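Local coordinates for protein nidogen (Mus musculus, PDB 1NPE) that forms, with its G3 YWTD propeller domain, a complex with another protein, and probably links laminin to other basement-membrane components, at residues A[35-40]-A[252-257]; A[91-96]-A[106-111]. One frame throughout, in Å; residues are numbered along the deposited sequence.

Contact 1: A[35-40]-A[252-257]; sequences AKVIIG and RLYGIT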
loop_
_atom_site.group_PDB
_atom_site.type_symbol
_atom_site.label_atom_id
_atom_site.label_comp_id
_atom_site.label_asym_id
_atom_site.label_seq_id
_atom_site.Cartn_x
_atom_site.Cartn_y
_atom_site.Cartn_z
ATOM N N ALA A 35 15.552 -9.571 -1.466
ATOM C CA ALA A 35 15.209 -9.071 -0.136
ATOM C C ALA A 35 14.017 -8.111 -0.078
ATOM O O ALA A 35 13.493 -7.849 1.006
ATOM C CB ALA A 35 16.430 -8.411 0.502
ATOM N N LYS A 36 13.548 -7.642 -1.232
ATOM C CA LYS A 36 12.464 -6.659 -1.266
ATOM C C LYS A 36 11.035 -7.090 -1.593
ATOM O O LYS A 36 10.791 -8.132 -2.185
ATOM C CB LYS A 36 12.848 -5.513 -2.209
ATOM C CG LYS A 36 14.166 -4.811 -1.888
ATOM C CD LYS A 36 14.386 -3.613 -2.825
ATOM C CE LYS A 36 15.768 -2.970 -2.653
ATOM N NZ LYS A 36 15.955 -2.322 -1.317
ATOM N N VAL A 37 10.087 -6.264 -1.163
ATOM C CA VAL A 37 8.674 -6.477 -1.448
ATOM C C VAL A 37 8.297 -5.236 -2.260
ATOM O O VAL A 37 8.003 -4.172 -1.702
ATOM C CB VAL A 37 7.808 -6.567 -0.161
ATOM C CG1 VAL A 37 6.331 -6.626 -0.526
ATOM C CG2 VAL A 37 8.193 -7.800 0.655
ATOM N N ILE A 38 8.413 -5.361 -3.579
ATOM C CA ILE A 38 8.114 -4.276 -4.500
ATOM C C ILE A 38 6.611 -4.022 -4.518
ATOM O O ILE A 38 5.825 -4.945 -4.721
ATOM C CB ILE A 38 8.582 -4.623 -5.932
ATOM C CG1 ILE A 38 10.020 -5.150 -5.915
ATOM C CG2 ILE A 38 8.499 -3.391 -6.823
ATOM C CD1 ILE A 38 11.075 -4.091 -5.643
ATOM N N ILE A 39 6.212 -2.773 -4.305
ATOM C CA ILE A 39 4.796 -2.435 -4.289
ATOM C C ILE A 39 4.389 -1.534 -5.451
ATOM O O ILE A 39 3.614 -1.949 -6.312
ATOM C CB ILE A 39 4.391 -1.779 -2.957
ATOM C CG1 ILE A 39 4.713 -2.716 -1.785
ATOM C CG2 ILE A 39 2.909 -1.431 -2.970
ATOM C CD1 ILE A 39 3.855 -3.977 -1.738
ATOM N N GLY A 40 4.905 -0.307 -5.476
ATOM C CA GLY A 40 4.560 0.615 -6.545
ATOM C C GLY A 40 5.514 0.591 -7.726
ATOM O O GLY A 40 6.707 0.347 -7.554
ATOM N N ARG A 252 1.564 -13.073 -4.282
ATOM C CA ARG A 252 0.817 -11.815 -4.327
ATOM C C ARG A 252 1.350 -10.806 -5.358
ATOM O O ARG A 252 2.527 -10.446 -5.342
ATOM C CB ARG A 252 0.827 -11.171 -2.940
ATOM C CG ARG A 252 -0.336 -10.243 -2.650
ATOM C CD ARG A 252 -1.587 -11.033 -2.376
ATOM N NE ARG A 252 -2.176 -10.706 -1.083
ATOM C CZ ARG A 252 -3.260 -11.297 -0.586
ATOM N NH1 ARG A 252 -3.878 -12.249 -1.275
ATOM N NH2 ARG A 252 -3.725 -10.942 0.601
ATOM N N LEU A 253 0.483 -10.387 -6.271
ATOM C CA LEU A 253 0.840 -9.405 -7.289
ATOM C C LEU A 253 0.609 -7.999 -6.736
ATOM O O LEU A 253 -0.360 -7.774 -6.022
ATOM C CB LEU A 253 -0.032 -9.586 -8.535
ATOM C CG LEU A 253 0.039 -10.900 -9.315
ATOM C CD1 LEU A 253 -0.716 -10.723 -10.613
ATOM C CD2 LEU A 253 1.475 -11.243 -9.622
ATOM N N TYR A 254 1.480 -7.052 -7.080
ATOM C CA TYR A 254 1.315 -5.687 -6.602
ATOM C C TYR A 254 1.156 -4.644 -7.716
ATOM O O TYR A 254 0.245 -4.751 -8.534
ATOM C CB TYR A 254 2.434 -5.327 -5.618
ATOM C CG TYR A 254 2.404 -6.204 -4.383
ATOM C CD1 TYR A 254 1.342 -6.126 -3.477
ATOM C CD2 TYR A 254 3.398 -7.159 -4.150
ATOM C CE1 TYR A 254 1.266 -6.978 -2.376
ATOM C CE2 TYR A 254 3.331 -8.017 -3.048
ATOM C CZ TYR A 254 2.263 -7.922 -2.170
ATOM O OH TYR A 254 2.159 -8.793 -1.110
ATOM N N GLY A 255 2.019 -3.631 -7.728
ATOM C CA GLY A 255 1.937 -2.584 -8.731
ATOM C C GLY A 255 2.052 -3.055 -10.167
ATOM O O GLY A 255 2.590 -4.127 -10.450
ATOM N N ILE A 256 1.567 -2.225 -11.079
ATOM C CA ILE A 256 1.594 -2.532 -12.498
ATOM C C ILE A 256 1.734 -1.236 -13.291
ATOM O O ILE A 256 1.129 -0.218 -12.953
ATOM C CB ILE A 256 0.308 -3.293 -12.923
ATOM C CG1 ILE A 256 0.444 -3.846 -14.338
ATOM C CG2 ILE A 256 -0.908 -2.398 -12.808
ATOM C CD1 ILE A 256 -0.659 -4.828 -14.701
ATOM N N THR A 257 2.550 -1.277 -14.337
ATOM C CA THR A 257 2.774 -0.112 -15.173
ATOM C C THR A 257 3.105 -0.552 -16.597
ATOM O O THR A 257 3.437 -1.716 -16.839
ATOM C CB THR A 257 3.909 0.771 -14.592
ATOM O OG1 THR A 257 3.989 1.998 -15.323
ATOM C CG2 THR A 257 5.253 0.051 -14.651
#
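I39 and Y254 make the main apolar meeting between residues 35-40 and 252-257. The CD1 methyl of I39 sits over the centre of the phenol ring in a CH-pi contact, 3.8 Å from the ring centroid. In I39, chi1 (-58°) sets CG1 anti to the carbonyl carbon, and chi2 (-68°) then places CD1 over the ring. The other face of the ring has the backbone of its own segment against it, R252 C lying toward the rim. V37 CG1 approaches the ring obliquely, 4.2 Å from Y254 CE2. Two carbonyl oxygens also pack against the Y254 side chain: I38 O comes obliquely to within 3.3 Å of Y254 CD2, and I39 O lies 3.6 Å from Y254 CB. An alanine in place of Y254 would probably leave I39 CD1 without the ring beneath it and open a gap beside V37, at a place where the other protein of the complex also packs.

The polar part is a single bent, weak hydrogen bond from G255 N to I39 O (2.7 Å, N-H...O angle 127°). G255 fits this close approach because it lacks a side chain: a beta carbon there would fall only 2.3 Å from I39 O.

Outside the two segments, T224 OG1 bonds to Y254 O, and Y254 and G255 pair with A7 through their backbones. In the other protein chain, an apolar side chain packs on I39, an acidic side chain packs on Y254, and R252 N is hydrogen-bonded to an acidic side chain. The whole is a blade-to-blade junction of a six-bladed beta-propeller, where the chain entering closing strand 256-259 meets the inner strand 36-44 of the next blade beside the partner-binding surface.

Contact 2: A[91-96]-A[106-111]; sequences RTIFWT and AKMDGT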
loop_
_atom_site.group_PDB
_atom_site.type_symbol
_atom_site.label_atom_id
_atom_site.label_comp_id
_atom_site.label_asym_id
_atom_site.label_seq_id
_atom_site.Cartn_x
_atom_site.Cartn_y
_atom_site.Cartn_z
ATOM N N ARG A 91 11.104 16.273 -14.748
ATOM C CA ARG A 91 12.105 15.354 -14.192
ATOM C C ARG A 91 11.961 15.125 -12.683
ATOM O O ARG A 91 12.933 15.257 -11.938
ATOM C CB ARG A 91 13.527 15.858 -14.491
ATOM C CG ARG A 91 13.865 16.072 -15.962
ATOM C CD ARG A 91 14.240 14.772 -16.665
ATOM N NE ARG A 91 13.068 14.014 -17.083
ATOM C CZ ARG A 91 13.075 12.719 -17.382
ATOM N NH1 ARG A 91 14.195 12.005 -17.311
ATOM N NH2 ARG A 91 11.952 12.139 -17.770
ATOM N N THR A 92 10.756 14.793 -12.226
ATOM C CA THR A 92 10.535 14.547 -10.802
ATOM C C THR A 92 9.653 13.332 -10.530
ATOM O O THR A 92 8.963 12.841 -11.419
ATOM C CB THR A 92 9.907 15.772 -10.098
ATOM O OG1 THR A 92 8.680 16.130 -10.745
ATOM C CG2 THR A 92 10.856 16.948 -10.116
ATOM N N ILE A 93 9.704 12.842 -9.297
ATOM C CA ILE A 93 8.899 11.704 -8.875
ATOM C C ILE A 93 7.927 12.146 -7.777
ATOM O O ILE A 93 8.139 13.174 -7.123
ATOM C CB ILE A 93 9.775 10.547 -8.326
ATOM C CG1 ILE A 93 10.499 10.970 -7.046
ATOM C CG2 ILE A 93 10.804 10.129 -9.354
ATOM C CD1 ILE A 93 11.227 9.827 -6.361
ATOM N N PHE A 94 6.845 11.390 -7.616
ATOM C CA PHE A 94 5.832 11.649 -6.597
ATOM C C PHE A 94 5.526 10.293 -5.973
ATOM O O PHE A 94 5.558 9.278 -6.668
ATOM C CB PHE A 94 4.523 12.163 -7.214
ATOM C CG PHE A 94 4.620 13.522 -7.853
ATOM C CD1 PHE A 94 4.136 14.648 -7.195
ATOM C CD2 PHE A 94 5.125 13.666 -9.144
ATOM C CE1 PHE A 94 4.147 15.904 -7.816
ATOM C CE2 PHE A 94 5.139 14.914 -9.773
ATOM C CZ PHE A 94 4.646 16.035 -9.105
ATOM N N TRP A 95 5.220 10.258 -4.678
ATOM C CA TRP A 95 4.877 8.981 -4.066
ATOM C C TRP A 95 3.981 9.116 -2.848
ATOM O O TRP A 95 3.899 10.181 -2.233
ATOM C CB TRP A 95 6.131 8.153 -3.729
ATOM C CG TRP A 95 6.894 8.596 -2.511
ATOM C CD1 TRP A 95 6.724 8.151 -1.230
ATOM C CD2 TRP A 95 7.997 9.506 -2.475
ATOM N NE1 TRP A 95 7.661 8.717 -0.402
ATOM C CE2 TRP A 95 8.457 9.552 -1.140
ATOM C CE3 TRP A 95 8.650 10.281 -3.443
ATOM C CZ2 TRP A 95 9.544 10.343 -0.745
ATOM C CZ3 TRP A 95 9.732 11.070 -3.050
ATOM C CH2 TRP A 95 10.167 11.091 -1.711
ATOM N N THR A 96 3.276 8.036 -2.539
ATOM C CA THR A 96 2.399 7.997 -1.385
ATOM C C THR A 96 3.094 7.211 -0.284
ATOM O O THR A 96 3.859 6.287 -0.555
ATOM C CB THR A 96 1.066 7.296 -1.712
ATOM O OG1 THR A 96 1.329 5.972 -2.207
ATOM C CG2 THR A 96 0.296 8.091 -2.760
ATOM N N ALA A 106 10.135 14.695 -5.416
ATOM C CA ALA A 106 11.593 14.831 -5.409
ATOM C C ALA A 106 12.155 14.694 -6.819
ATOM O O ALA A 106 11.437 14.315 -7.742
ATOM C CB ALA A 106 12.212 13.771 -4.495
ATOM N N LYS A 107 13.435 15.019 -6.985
ATOM C CA LYS A 107 14.092 14.901 -8.285
ATOM C C LYS A 107 14.221 13.426 -8.651
ATOM O O LYS A 107 14.134 12.563 -7.778
ATOM C CB LYS A 107 15.481 15.539 -8.239
ATOM C CG LYS A 107 15.458 17.050 -8.095
ATOM C CD LYS A 107 16.862 17.628 -7.982
ATOM C CE LYS A 107 17.693 17.389 -9.233
ATOM N NZ LYS A 107 18.986 18.131 -9.168
ATOM N N MET A 108 14.439 13.139 -9.932
ATOM C CA MET A 108 14.576 11.758 -10.398
ATOM C C MET A 108 15.605 10.960 -9.589
ATOM O O MET A 108 15.412 9.769 -9.350
ATOM C CB MET A 108 14.969 11.719 -11.874
ATOM C CG MET A 108 14.019 12.418 -12.821
ATOM S SD MET A 108 12.446 11.599 -12.987
ATOM C CE MET A 108 12.546 10.976 -14.604
ATOM N N ASP A 109 16.698 11.607 -9.184
ATOM C CA ASP A 109 17.733 10.927 -8.404
ATOM C C ASP A 109 17.442 10.870 -6.900
ATOM O O ASP A 109 18.292 10.459 -6.110
ATOM C CB ASP A 109 19.128 11.529 -8.667
ATOM C CG ASP A 109 19.241 13.005 -8.264
ATOM O OD1 ASP A 109 18.352 13.541 -7.562
ATOM O OD2 ASP A 109 20.256 13.627 -8.653
ATOM N N GLY A 110 16.248 11.316 -6.515
ATOM C CA GLY A 110 15.846 11.292 -5.119
ATOM C C GLY A 110 16.236 12.482 -4.256
ATOM O O GLY A 110 15.907 12.502 -3.067
ATOM N N THR A 111 16.934 13.464 -4.821
ATOM C CA THR A 111 17.333 14.634 -4.035
ATOM C C THR A 111 16.275 15.732 -4.025
ATOM O O THR A 111 15.335 15.716 -4.819
ATOM C CB THR A 111 18.670 15.253 -4.519
ATOM O OG1 THR A 111 18.527 15.744 -5.856
ATOM C CG2 THR A 111 19.792 14.224 -4.461
HETATM O O HOH W 1 15.576 15.422 -11.640
#
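R91 presents a face of its guanidinium to M108, whose CE methyl stands 3.2 Å above the plane, shifted toward the rim, with CE to CZ at 3.3 Å. R91 NH2 is held by a salt bridge to D44 and a hydrogen bond to H88 O. W95, the other flat group, takes A106 CB at its edge, in plane and 3.9 Å from CZ3; chi1 (76°) puts CG between the backbone N and the carbonyl carbon, and chi2 (92°) turns the ring.

M108 SD is 4.2 Å from I93 CG2, while I93 CG1 adjoins A106 CB. I93 and A106 form an antiparallel hydrogen-bonded pair, with I93 N to A106 O at 2.8 Å and A106 N to I93 O at 3.0 Å. T92 and K107 follow as a non-hydrogen-bonded pair. Beyond them M108 N reaches R91 O directly at 3.3 Å, from above the carbonyl plane, and a water bridges the same two atoms.

K107 to G110 is a type I turn; D109 OD1 accepts from T111 N, an Asx turn, and also from T111 OG1. R91 and T92 form a G1 bulge opposite D87.

The hairpin supplies the two middle strands of a propeller blade, 92-97 and 102-107, between 81-87 and 114-117. Strand 59-64 of one adjacent blade meets W95 and M108; strand 124-130 of another meets F94 and T96.

Overall arrangement
Contact 1 joins two blades of the propeller, whereas contact 2 lies within a single blade and is nested in the long loop that contact 1 closes. Their centres are 18 Å apart and their nearest atoms about 8 Å, so they do not touch. Strand 36-44 still relates them: its start supplies V37 to I39 to contact 1, and its last residue, D44, is the salt-bridge partner of R91. The disulfide C45-C263 then ties the chain just past that strand to C263, the last modelled residue. Contact 1 borders the partner protein, which does not touch contact 2. The side chains of I38 and W95 each lie about 12 Å from a bound cadmium ion.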